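PDB 6CII: chlamydomonas reinhardtii THB1 from Chlamydomonas reinhardtii, which binds one heme per subunit as a group I truncated hemoglobin and probably binds oxygen at its iron, here occupied by cyanide. Local coordinates for residues V26-I31 against V44-Q49; D34-P39 against F90-A95. All blocks are in the same frame, centred on the assembly; numbering follows the deposited sequence.

Contact 1 (V26-I31 against V44-Q49); sequences VFYERI and VDMKKQ. With HEM (protoporphyrin IX containing Fe), chain B; CYN (cyanide ion), chain C.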
ATOM      1  N   VAL A  26       2.568   7.473   7.318  1.00  9.52           N
ATOM      2  CA  VAL A  26       1.463   8.441   7.249  1.00  9.41           C
ATOM      3  C   VAL A  26       0.173   7.742   6.845  1.00  7.67           C
ATOM      4  O   VAL A  26      -0.897   7.977   7.410  1.00  9.41           O
ATOM      5  CB  VAL A  26       1.792   9.576   6.252  1.00  7.53           C
ATOM      6  CG1 VAL A  26       0.524  10.454   6.021  1.00  9.91           C
ATOM      7  CG2 VAL A  26       2.956  10.418   6.752  1.00  9.27           C
ATOM      8  N   PHE A  27       0.273   6.898   5.819  1.00  6.87           N
ATOM      9  CA  PHE A  27      -0.831   6.085   5.324  1.00  9.09           C
ATOM     10  C   PHE A  27      -1.543   5.352   6.456  1.00  7.43           C
ATOM     11  O   PHE A  27      -2.765   5.456   6.599  1.00  9.09           O
ATOM     12  CB  PHE A  27      -0.203   5.154   4.283  1.00  9.54           C
ATOM     13  CG  PHE A  27      -1.055   4.050   3.767  1.00 10.57           C
ATOM     14  CD1 PHE A  27      -2.052   4.284   2.826  1.00 13.13           C
ATOM     15  CD2 PHE A  27      -0.728   2.744   4.094  1.00 10.01           C
ATOM     16  CE1 PHE A  27      -2.753   3.246   2.262  1.00 10.16           C
ATOM     17  CE2 PHE A  27      -1.438   1.678   3.559  1.00 13.63           C
ATOM     18  CZ  PHE A  27      -2.456   1.921   2.623  1.00 14.74           C
ATOM     19  N   TYR A  28      -0.780   4.698   7.351  1.00  8.63           N
ATOM     20  CA  TYR A  28      -1.449   3.982   8.421  1.00  8.06           C
ATOM     21  C   TYR A  28      -1.918   4.898   9.548  1.00  9.24           C
ATOM     22  O   TYR A  28      -2.835   4.521  10.273  1.00  9.50           O
ATOM     23  CB  TYR A  28      -0.552   2.866   8.980  1.00  5.87           C
ATOM     24  CG  TYR A  28      -0.636   1.641   8.076  1.00  7.72           C
ATOM     25  CD1 TYR A  28      -1.868   1.041   7.806  1.00 11.14           C
ATOM     26  CD2 TYR A  28       0.483   1.129   7.484  1.00  8.44           C
ATOM     27  CE1 TYR A  28      -1.962  -0.045   6.961  1.00  9.84           C
ATOM     28  CE2 TYR A  28       0.403   0.025   6.650  1.00 10.80           C
ATOM     29  CZ  TYR A  28      -0.816  -0.542   6.398  1.00 12.13           C
ATOM     30  OH  TYR A  28      -0.847  -1.592   5.548  1.00 10.30           O
ATOM     31  N   GLU A  29      -1.298   6.071   9.756  1.00  8.85           N
ATOM     32  CA  GLU A  29      -1.896   7.012  10.708  1.00  9.06           C
ATOM     33  C   GLU A  29      -3.263   7.490  10.227  1.00 10.93           C
ATOM     34  O   GLU A  29      -4.194   7.620  11.037  1.00  9.61           O
ATOM     35  CB  GLU A  29      -0.961   8.201  10.979  1.00  9.83           C
ATOM     36  CG  GLU A  29       0.328   7.789  11.740  1.00 11.23           C
ATOM     37  CD  GLU A  29       0.103   7.157  13.141  1.00 15.52           C
ATOM     38  OE1 GLU A  29      -1.019   7.152  13.655  1.00 17.62           O
ATOM     39  OE2 GLU A  29       1.071   6.636  13.727  1.00 24.38           O
ATOM     40  N   ARG A  30      -3.414   7.734   8.915  1.00  7.57           N
ATOM     41  CA  ARG A  30      -4.725   8.090   8.366  1.00  7.57           C
ATOM     42  C   ARG A  30      -5.691   6.918   8.456  1.00  8.39           C
ATOM     43  O   ARG A  30      -6.877   7.101   8.723  1.00 11.20           O
ATOM     44  CB  ARG A  30      -4.597   8.526   6.899  1.00 10.04           C
ATOM     45  CG  ARG A  30      -3.699   9.717   6.670  1.00 10.35           C
ATOM     46  CD  ARG A  30      -3.496   9.963   5.174  1.00 11.95           C
ATOM     47  NE  ARG A  30      -4.760  10.197   4.466  1.00 12.20           N
ATOM     48  CZ  ARG A  30      -5.160  11.359   3.964  1.00 16.71           C
ATOM     49  NH1 ARG A  30      -4.405  12.446   4.070  1.00 13.82           N
ATOM     50  NH2 ARG A  30      -6.331  11.430   3.335  1.00 11.78           N
ATOM     51  N   ILE A  31      -5.215   5.701   8.182  1.00  8.51           N
ATOM     52  CA  ILE A  31      -6.156   4.584   8.142  1.00  5.65           C
ATOM     53  C   ILE A  31      -6.722   4.309   9.531  1.00  9.04           C
ATOM     54  O   ILE A  31      -7.926   4.053   9.692  1.00 10.00           O
ATOM     55  CB  ILE A  31      -5.473   3.353   7.524  1.00 11.48           C
ATOM     56  CG1 ILE A  31      -5.443   3.539   6.002  1.00 14.39           C
ATOM     57  CG2 ILE A  31      -6.205   2.085   7.922  1.00 11.76           C
ATOM     58  CD1 ILE A  31      -4.562   2.546   5.224  1.00 15.94           C
ATOM     59  N   VAL A  44      -4.583  -5.530  14.863  1.00  8.57           N
ATOM     60  CA  VAL A  44      -3.401  -5.867  14.063  1.00  9.10           C
ATOM     61  C   VAL A  44      -2.165  -5.229  14.696  1.00  8.59           C
ATOM     62  O   VAL A  44      -2.205  -4.088  15.139  1.00 10.33           O
ATOM     63  CB  VAL A  44      -3.595  -5.394  12.610  1.00  9.63           C
ATOM     64  CG1 VAL A  44      -2.322  -5.520  11.798  1.00 13.18           C
ATOM     65  CG2 VAL A  44      -4.698  -6.203  11.941  1.00 11.89           C
ATOM     66  N   ASP A  45      -1.057  -5.972  14.726  1.00  8.81           N
ATOM     67  CA  ASP A  45       0.208  -5.388  15.165  1.00  9.84           C
ATOM     68  C   ASP A  45       0.655  -4.404  14.090  1.00  9.75           C
ATOM     69  O   ASP A  45       1.110  -4.802  13.014  1.00 11.04           O
ATOM     70  CB  ASP A  45       1.245  -6.481  15.387  1.00 10.58           C
ATOM     71  CG  ASP A  45       2.543  -5.945  15.958  1.00 13.66           C
ATOM     72  OD1 ASP A  45       2.942  -4.832  15.563  1.00 15.00           O
ATOM     73  OD2 ASP A  45       3.156  -6.644  16.802  1.00 19.21           O
ATOM     74  N   MET A  46       0.477  -3.117  14.350  1.00 10.23           N
ATOM     75  CA  MET A  46       0.702  -2.148  13.288  1.00  8.42           C
ATOM     76  C   MET A  46       2.182  -1.894  13.041  1.00 10.45           C
ATOM     77  O   MET A  46       2.525  -1.361  11.980  1.00 11.85           O
ATOM     78  CB  MET A  46      -0.018  -0.839  13.614  1.00 10.76           C
ATOM     79  CG  MET A  46      -1.555  -0.946  13.598  1.00 12.83           C
ATOM     80  SD  MET A  46      -2.201  -1.621  12.077  1.00 14.24           S
ATOM     81  CE  MET A  46      -1.805  -0.286  10.953  1.00 13.24           C
ATOM     82  N   LYS A  47       3.060  -2.254  13.983  1.00 10.40           N
ATOM     83  CA  LYS A  47       4.494  -2.175  13.703  1.00  9.43           C
ATOM     84  C   LYS A  47       4.871  -3.214  12.659  1.00 11.43           C
ATOM     85  O   LYS A  47       5.546  -2.903  11.673  1.00 14.82           O
ATOM     86  CB  LYS A  47       5.285  -2.374  14.997  1.00 15.38           C
ATOM     87  CG  LYS A  47       6.791  -2.317  14.844  1.00 27.17           C
ATOM     88  CD  LYS A  47       7.416  -2.320  16.231  1.00 28.61           C
ATOM     89  CE  LYS A  47       8.925  -2.221  16.201  1.00 41.77           C
ATOM     90  NZ  LYS A  47       9.461  -2.079  17.597  1.00 47.60           N
ATOM     91  N   LYS A  48       4.401  -4.441  12.842  1.00 10.85           N
ATOM     92  CA  LYS A  48       4.681  -5.486  11.872  1.00 11.90           C
ATOM     93  C   LYS A  48       3.985  -5.198  10.549  1.00 11.91           C
ATOM     94  O   LYS A  48       4.550  -5.454   9.479  1.00 12.21           O
ATOM     95  CB  LYS A  48       4.255  -6.837  12.437  1.00 12.63           C
ATOM     96  CG  LYS A  48       4.990  -7.254  13.730  1.00 11.12           C
ATOM     97  CD  LYS A  48       4.506  -8.652  14.179  1.00 13.45           C
ATOM     98  CE  LYS A  48       5.204  -9.104  15.432  1.00 18.54           C
ATOM     99  NZ  LYS A  48       4.824 -10.508  15.734  1.00 16.72           N
ATOM    100  N   GLN A  49       2.767  -4.656  10.604  1.00 10.04           N
ATOM    101  CA  GLN A  49       2.024  -4.389   9.374  1.00 10.04           C
ATOM    102  C   GLN A  49       2.700  -3.305   8.546  1.00 10.98           C
ATOM    103  O   GLN A  49       2.749  -3.400   7.318  1.00 11.22           O
ATOM    104  CB  GLN A  49       0.587  -3.996   9.695  1.00  9.05           C
ATOM    105  CG  GLN A  49      -0.231  -3.676   8.430  1.00 11.24           C
ATOM    106  CD  GLN A  49      -0.351  -4.874   7.488  1.00 12.74           C
ATOM    107  OE1 GLN A  49      -0.271  -6.047   7.911  1.00 13.63           O
ATOM    108  NE2 GLN A  49      -0.534  -4.594   6.204  1.00 14.00           N
TER
HETATM  109  CHA HEM B 201      -2.524  -7.269   5.099  1.00 10.16           C
HETATM  110  CHB HEM B 201      -1.322  -4.921   0.978  1.00 10.21           C
HETATM  111  CHC HEM B 201      -5.956  -3.264   0.637  1.00  9.43           C
HETATM  112  CHD HEM B 201      -6.773  -4.834   5.255  1.00 12.52           C
HETATM  113  C1A HEM B 201      -1.853  -6.787   4.000  1.00 11.67           C
HETATM  114  C2A HEM B 201      -0.469  -7.071   3.705  1.00 11.09           C
HETATM  115  C3A HEM B 201      -0.144  -6.422   2.589  1.00 10.73           C
HETATM  116  C4A HEM B 201      -1.280  -5.686   2.119  1.00 11.00           C
HETATM  117  CMA HEM B 201       1.213  -6.389   1.852  1.00 13.11           C
HETATM  118  CAA HEM B 201       0.407  -7.999   4.579  1.00 14.43           C
HETATM  119  CBA HEM B 201       0.165  -9.438   4.101  1.00 18.94           C
HETATM  120  CGA HEM B 201       1.139 -10.367   4.766  1.00 19.92           C
HETATM  121  O1A HEM B 201       2.246 -10.545   4.204  1.00 22.88           O
HETATM  122  O2A HEM B 201       0.814 -10.901   5.856  1.00 27.28           O
HETATM  123  C1B HEM B 201      -2.476  -4.268   0.576  1.00  9.90           C
HETATM  124  C2B HEM B 201      -2.548  -3.402  -0.566  1.00 15.01           C
HETATM  125  C3B HEM B 201      -3.792  -2.934  -0.679  1.00 12.14           C
HETATM  126  C4B HEM B 201      -4.594  -3.484   0.402  1.00 10.16           C
HETATM  127  CMB HEM B 201      -1.355  -3.096  -1.494  1.00 15.07           C
HETATM  128  CAB HEM B 201      -4.224  -1.978  -1.806  1.00 15.53           C
HETATM  129  CBB HEM B 201      -5.249  -1.143  -1.682  1.00 20.24           C
HETATM  130  C1C HEM B 201      -6.538  -3.555   1.860  1.00 10.84           C
HETATM  131  C2C HEM B 201      -7.898  -3.232   2.251  1.00 11.55           C
HETATM  132  C3C HEM B 201      -8.105  -3.677   3.506  1.00 11.88           C
HETATM  133  C4C HEM B 201      -6.884  -4.274   3.990  1.00  9.25           C
HETATM  134  CMC HEM B 201      -8.894  -2.531   1.295  1.00 12.57           C
HETATM  135  CAC HEM B 201      -9.372  -3.577   4.402  1.00 11.55           C
HETATM  136  CBC HEM B 201     -10.005  -2.415   4.457  1.00 19.33           C
HETATM  137  C1D HEM B 201      -5.643  -5.580   5.575  1.00  8.92           C
HETATM  138  C2D HEM B 201      -5.463  -6.189   6.859  1.00 11.08           C
HETATM  139  C3D HEM B 201      -4.298  -6.874   6.848  1.00 10.88           C
HETATM  140  C4D HEM B 201      -3.709  -6.727   5.545  1.00  9.01           C
HETATM  141  CMD HEM B 201      -6.453  -6.041   8.037  1.00 14.78           C
HETATM  142  CAD HEM B 201      -3.712  -7.673   8.026  1.00 12.14           C
HETATM  143  CBD HEM B 201      -4.444  -9.010   8.145  1.00 18.74           C
HETATM  144  CGD HEM B 201      -3.890  -9.784   9.323  1.00 27.45           C
HETATM  145  O1D HEM B 201      -4.699 -10.257  10.160  1.00 33.45           O
HETATM  146  O2D HEM B 201      -2.644  -9.931   9.416  1.00 24.25           O
HETATM  147  NA  HEM B 201      -2.305  -5.944   2.997  1.00  9.51           N
HETATM  148  NB  HEM B 201      -3.750  -4.288   1.160  1.00 13.54           N
HETATM  149  NC  HEM B 201      -5.954  -4.230   2.942  1.00  9.03           N
HETATM  150  ND  HEM B 201      -4.543  -5.922   4.786  1.00  8.71           N
HETATM  151 FE   HEM B 201      -4.114  -5.118   2.983  1.00 11.65          FE
HETATM  152  C   CYN C 202      -3.550  -3.358   3.819  1.00  9.72           C
HETATM  153  N   CYN C 202      -3.004  -2.539   4.396  1.00 15.40           N
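The distal side of the heme pocket is built here, where Y28 of helix 16-33 meets Q49 and M46 at the start of helix 46-60, around the cyanide on the iron. Q49 NE2 donates to Y28 OH at 3.1 Å, nearly straight at 171°, with the oxygen practically in the amide plane while the phenol ring stands perpendicular to that plane. Y28 OH in turn donates to CYN N over 2.6 Å, and Q53 NE2 also bonds to it, so one buried oxygen joins the ligand to two glutamines. CYN N sits at the edge of the Y28 ring, in its plane, while F27 CD2 lies over the centre of one face.

M46 bends at chi2 and chi3, which brings its methyl CE obliquely against the base of the ring, 3.4 Å from Y28 CD1. Q49 CG is anti to the backbone N (chi1 179°) and the chain then folds at chi2, setting the amide beside the porphyrin with NE2 3.4 Å from HEM C1A. A phenylalanine in place of Y28 would probably leave the cyanide nitrogen without its hydroxyl donor and the Q49 amide without its acceptor, freeing that amide to turn.

Behind the contact, D45 caps the helix: its OD1 accepts from K48 N at 3.1 Å, from above the carboxylate plane. A tyrosine and glutamines hydrogen-bonded round an iron-bound ligand are characteristic of the distal site of group I truncated hemoglobins.

Contact 2 (D34-P39 against F90-A95); sequences DPQLAP and FDLVAA. With HEM (protoporphyrin IX containing Fe), chain B.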
ATOM      1  N   ASP A  34      -9.509   6.575  10.392  1.00  8.99           N
ATOM      2  CA  ASP A  34     -10.636   6.578   9.469  1.00  9.87           C
ATOM      3  C   ASP A  34     -11.679   5.599   9.997  1.00 10.24           C
ATOM      4  O   ASP A  34     -11.436   4.389   9.981  1.00 10.81           O
ATOM      5  CB  ASP A  34     -10.166   6.175   8.082  1.00 11.46           C
ATOM      6  CG  ASP A  34     -11.286   6.146   7.055  1.00 15.03           C
ATOM      7  OD1 ASP A  34     -12.477   6.046   7.441  1.00 11.99           O
ATOM      8  OD2 ASP A  34     -10.954   6.238   5.858  1.00 14.04           O
ATOM      9  N   PRO A  35     -12.845   6.057  10.446  1.00 11.04           N
ATOM     10  CA  PRO A  35     -13.804   5.127  11.053  1.00 13.16           C
ATOM     11  C   PRO A  35     -14.252   4.021  10.129  1.00 11.13           C
ATOM     12  O   PRO A  35     -14.749   3.005  10.626  1.00 14.41           O
ATOM     13  CB  PRO A  35     -14.983   6.037  11.424  1.00 14.36           C
ATOM     14  CG  PRO A  35     -14.398   7.383  11.549  1.00 19.51           C
ATOM     15  CD  PRO A  35     -13.301   7.459  10.539  1.00 12.41           C
ATOM     16  N   GLN A  36     -14.113   4.186   8.811  1.00 12.13           N
ATOM     17  CA  GLN A  36     -14.543   3.153   7.877  1.00 11.74           C
ATOM     18  C   GLN A  36     -13.513   2.048   7.718  1.00 12.16           C
ATOM     19  O   GLN A  36     -13.862   0.951   7.264  1.00 14.37           O
ATOM     20  CB  GLN A  36     -14.830   3.760   6.505  1.00 15.94           C
ATOM     21  CG  GLN A  36     -16.055   4.639   6.477  1.00 19.43           C
ATOM     22  CD  GLN A  36     -16.307   5.172   5.089  1.00 29.26           C
ATOM     23  OE1 GLN A  36     -16.826   4.465   4.223  1.00 40.06           O
ATOM     24  NE2 GLN A  36     -15.900   6.415   4.854  1.00 33.14           N
ATOM     25  N   LEU A  37     -12.269   2.307   8.092  1.00 10.20           N
ATOM     26  CA  LEU A  37     -11.195   1.349   7.890  1.00  8.79           C
ATOM     27  C   LEU A  37     -10.558   0.876   9.172  1.00 12.44           C
ATOM     28  O   LEU A  37     -10.067  -0.253   9.208  1.00 11.58           O
ATOM     29  CB  LEU A  37     -10.092   1.978   7.019  1.00 10.66           C
ATOM     30  CG  LEU A  37     -10.558   2.379   5.629  1.00  9.36           C
ATOM     31  CD1 LEU A  37      -9.398   3.093   4.934  1.00 10.29           C
ATOM     32  CD2 LEU A  37     -10.940   1.140   4.838  1.00 14.46           C
ATOM     33  N   ALA A  38     -10.503   1.737  10.195  1.00 10.53           N
ATOM     34  CA  ALA A  38      -9.865   1.389  11.464  1.00 12.25           C
ATOM     35  C   ALA A  38     -10.313   0.048  12.032  1.00 11.12           C
ATOM     36  O   ALA A  38      -9.456  -0.672  12.576  1.00 11.15           O
ATOM     37  CB  ALA A  38     -10.103   2.518  12.484  1.00 11.78           C
ATOM     38  N   PRO A  39     -11.588  -0.351  11.962  1.00 11.14           N
ATOM     39  CA  PRO A  39     -11.970  -1.623  12.593  1.00 12.20           C
ATOM     40  C   PRO A  39     -11.253  -2.833  12.024  1.00 11.58           C
ATOM     41  O   PRO A  39     -11.052  -3.812  12.761  1.00 13.08           O
ATOM     42  CB  PRO A  39     -13.477  -1.693  12.342  1.00 13.82           C
ATOM     43  CG  PRO A  39     -13.884  -0.231  12.340  1.00 14.91           C
ATOM     44  CD  PRO A  39     -12.777   0.449  11.600  1.00 13.26           C
ATOM     45  N   PHE A  90     -11.189  -0.834  -0.774  1.00 11.55           N
ATOM     46  CA  PHE A  90     -10.011  -0.688  -1.613  1.00 12.19           C
ATOM     47  C   PHE A  90      -9.880   0.739  -2.125  1.00 11.89           C
ATOM     48  O   PHE A  90      -8.792   1.322  -2.069  1.00 11.23           O
ATOM     49  CB  PHE A  90     -10.058  -1.691  -2.763  1.00 11.97           C
ATOM     50  CG  PHE A  90      -8.832  -1.673  -3.628  1.00 10.02           C
ATOM     51  CD1 PHE A  90      -8.699  -0.736  -4.647  1.00 14.07           C
ATOM     52  CD2 PHE A  90      -7.825  -2.595  -3.433  1.00 11.71           C
ATOM     53  CE1 PHE A  90      -7.565  -0.709  -5.442  1.00 11.94           C
ATOM     54  CE2 PHE A  90      -6.696  -2.592  -4.234  1.00 17.88           C
ATOM     55  CZ  PHE A  90      -6.561  -1.655  -5.232  1.00 15.70           C
ATOM     56  N   ASP A  91     -10.985   1.346  -2.572  1.00  8.77           N
ATOM     57  CA  ASP A  91     -10.909   2.719  -3.059  1.00 10.98           C
ATOM     58  C   ASP A  91     -10.531   3.679  -1.947  1.00 11.15           C
ATOM     59  O   ASP A  91      -9.742   4.605  -2.167  1.00 12.61           O
ATOM     60  CB  ASP A  91     -12.240   3.164  -3.671  1.00 11.96           C
ATOM     61  CG  ASP A  91     -12.535   2.500  -4.993  1.00 16.88           C
ATOM     62  OD1 ASP A  91     -11.609   2.032  -5.688  1.00 16.37           O
ATOM     63  OD2 ASP A  91     -13.732   2.444  -5.339  1.00 17.09           O
ATOM     64  N   LEU A  92     -11.066   3.466  -0.742  1.00 10.12           N
ATOM     65  CA  LEU A  92     -10.709   4.338   0.369  1.00 10.72           C
ATOM     66  C   LEU A  92      -9.227   4.227   0.684  1.00 10.59           C
ATOM     67  O   LEU A  92      -8.568   5.235   1.010  1.00 11.13           O
ATOM     68  CB  LEU A  92     -11.538   3.987   1.604  1.00 13.32           C
ATOM     69  CG  LEU A  92     -13.061   4.200   1.572  1.00 12.73           C
ATOM     70  CD1 LEU A  92     -13.585   3.802   2.961  1.00 16.20           C
ATOM     71  CD2 LEU A  92     -13.440   5.652   1.243  1.00 18.12           C
ATOM     72  N   VAL A  93      -8.700   2.996   0.653  1.00  9.59           N
ATOM     73  CA  VAL A  93      -7.290   2.775   0.973  1.00 10.84           C
ATOM     74  C   VAL A  93      -6.403   3.414  -0.076  1.00 12.66           C
ATOM     75  O   VAL A  93      -5.415   4.078   0.246  1.00 11.14           O
ATOM     76  CB  VAL A  93      -7.018   1.270   1.111  1.00 11.31           C
ATOM     77  CG1 VAL A  93      -5.521   1.030   1.104  1.00 13.67           C
ATOM     78  CG2 VAL A  93      -7.582   0.803   2.414  1.00 11.46           C
ATOM     79  N   ALA A  94      -6.767   3.252  -1.346  1.00 10.02           N
ATOM     80  CA  ALA A  94      -6.002   3.853  -2.428  1.00 14.62           C
ATOM     81  C   ALA A  94      -5.986   5.365  -2.314  1.00 14.31           C
ATOM     82  O   ALA A  94      -4.942   6.000  -2.528  1.00 14.03           O
ATOM     83  CB  ALA A  94      -6.593   3.423  -3.773  1.00 17.58           C
ATOM     84  N   ALA A  95      -7.127   5.959  -1.943  1.00 10.04           N
ATOM     85  CA  ALA A  95      -7.207   7.407  -1.824  1.00 12.48           C
ATOM     86  C   ALA A  95      -6.362   7.917  -0.663  1.00 14.75           C
ATOM     87  O   ALA A  95      -5.755   8.990  -0.757  1.00 13.34           O
ATOM     88  CB  ALA A  95      -8.667   7.831  -1.654  1.00 11.90           C
TER
HETATM   89  CHA HEM B 201      -2.524  -7.269   5.099  1.00 10.16           C
HETATM   90  CHB HEM B 201      -1.322  -4.921   0.978  1.00 10.21           C
HETATM   91  CHC HEM B 201      -5.956  -3.264   0.637  1.00  9.43           C
HETATM   92  CHD HEM B 201      -6.773  -4.834   5.255  1.00 12.52           C
HETATM   93  C1A HEM B 201      -1.853  -6.787   4.000  1.00 11.67           C
HETATM   94  C2A HEM B 201      -0.469  -7.071   3.705  1.00 11.09           C
HETATM   95  C3A HEM B 201      -0.144  -6.422   2.589  1.00 10.73           C
HETATM   96  C4A HEM B 201      -1.280  -5.686   2.119  1.00 11.00           C
HETATM   97  CMA HEM B 201       1.213  -6.389   1.852  1.00 13.11           C
HETATM   98  CAA HEM B 201       0.407  -7.999   4.579  1.00 14.43           C
HETATM   99  CBA HEM B 201       0.165  -9.438   4.101  1.00 18.94           C
HETATM  100  CGA HEM B 201       1.139 -10.367   4.766  1.00 19.92           C
HETATM  101  O1A HEM B 201       2.246 -10.545   4.204  1.00 22.88           O
HETATM  102  O2A HEM B 201       0.814 -10.901   5.856  1.00 27.28           O
HETATM  103  C1B HEM B 201      -2.476  -4.268   0.576  1.00  9.90           C
HETATM  104  C2B HEM B 201      -2.548  -3.402  -0.566  1.00 15.01           C
HETATM  105  C3B HEM B 201      -3.792  -2.934  -0.679  1.00 12.14           C
HETATM  106  C4B HEM B 201      -4.594  -3.484   0.402  1.00 10.16           C
HETATM  107  CMB HEM B 201      -1.355  -3.096  -1.494  1.00 15.07           C
HETATM  108  CAB HEM B 201      -4.224  -1.978  -1.806  1.00 15.53           C
HETATM  109  CBB HEM B 201      -5.249  -1.143  -1.682  1.00 20.24           C
HETATM  110  C1C HEM B 201      -6.538  -3.555   1.860  1.00 10.84           C
HETATM  111  C2C HEM B 201      -7.898  -3.232   2.251  1.00 11.55           C
HETATM  112  C3C HEM B 201      -8.105  -3.677   3.506  1.00 11.88           C
HETATM  113  C4C HEM B 201      -6.884  -4.274   3.990  1.00  9.25           C
HETATM  114  CMC HEM B 201      -8.894  -2.531   1.295  1.00 12.57           C
HETATM  115  CAC HEM B 201      -9.372  -3.577   4.402  1.00 11.55           C
HETATM  116  CBC HEM B 201     -10.005  -2.415   4.457  1.00 19.33           C
HETATM  117  C1D HEM B 201      -5.643  -5.580   5.575  1.00  8.92           C
HETATM  118  C2D HEM B 201      -5.463  -6.189   6.859  1.00 11.08           C
HETATM  119  C3D HEM B 201      -4.298  -6.874   6.848  1.00 10.88           C
HETATM  120  C4D HEM B 201      -3.709  -6.727   5.545  1.00  9.01           C
HETATM  121  CMD HEM B 201      -6.453  -6.041   8.037  1.00 14.78           C
HETATM  122  CAD HEM B 201      -3.712  -7.673   8.026  1.00 12.14           C
HETATM  123  CBD HEM B 201      -4.444  -9.010   8.145  1.00 18.74           C
HETATM  124  CGD HEM B 201      -3.890  -9.784   9.323  1.00 27.45           C
HETATM  125  O1D HEM B 201      -4.699 -10.257  10.160  1.00 33.45           O
HETATM  126  O2D HEM B 201      -2.644  -9.931   9.416  1.00 24.25           O
HETATM  127  NA  HEM B 201      -2.305  -5.944   2.997  1.00  9.51           N
HETATM  128  NB  HEM B 201      -3.750  -4.288   1.160  1.00 13.54           N
HETATM  129  NC  HEM B 201      -5.954  -4.230   2.942  1.00  9.03           N
HETATM  130  ND  HEM B 201      -4.543  -5.922   4.786  1.00  8.71           N
HETATM  131 FE   HEM B 201      -4.114  -5.118   2.983  1.00 11.65          FE
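L92 and V93 of helix 87-103 meet Q36 and L37 of the turn that leads into helix 38-41, beside the heme. F90, earlier in the segment, serves the heme and not the turn: the vinyl carbon HEM CBB lies over one face of its ring, 3.3 Å from F90 CE2. R122, I125 and F126 of helix 108-126 also pack against this ring.

L92 points toward the turn and meets two of its residues. Its methyl L92 CD1 runs up to the amide end of Q36, 3.5 Å from Q36 OE1, the two side chains crossing at about a right angle; this is van der Waals contact. Lower on the same side chain, L92 CB lies 4.1 Å from L37 CD1.

V93 divides its branches between protein and heme. V93 CG1, anti to the backbone N (chi1 166°), reaches the vinyl carbon HEM CBB at 3.5 Å. V93 CG2 lies 3.9 Å from L37 CD1 and also touches the methyl HEM CMC at 3.8 Å. L37 forks in the same fashion, sending CD1 to the helix and L37 CD2 to the other vinyl, 3.7 Å from HEM CBC.

The turn has its own bracing: D34 OD1 accepts from Q36 N at 2.8 Å in an Asx turn, and D34 O takes both L37 N and A38 N. The polar tie to the helix, from D34 OD2 to H96, lands just past the second segment. No hydrogen bond joins the two segments themselves; the fit rests on aliphatic branches, the Q36 amide end laid against L92, and the heme edge that L37 and V93 share. The contact is therefore essentially apolar, its positions set by shape and not by directed bonds.

Overall arrangement
From the N terminus, helix 16-33 supplies the first side of contact 1, and the turn at 34-39 that follows it supplies the first side of contact 2. After helix 38-41 the chain enters helix 46-60 and closes contact 1, a short loop of 12 intervening residues. Contact 2 closes much later, on helix 87-103, after 50 intervening residues. Their segments alternate, so the two loops cross. The contacts also touch: F27 CE1 lies 3.4 Å from V93 O, and I31 CG2 4.0 Å from L37 CB. Both reach the heme, contact 1 from the distal ligand side, contact 2 at its vinyl-bearing edge, tying three helices and the 34-39 turn around it.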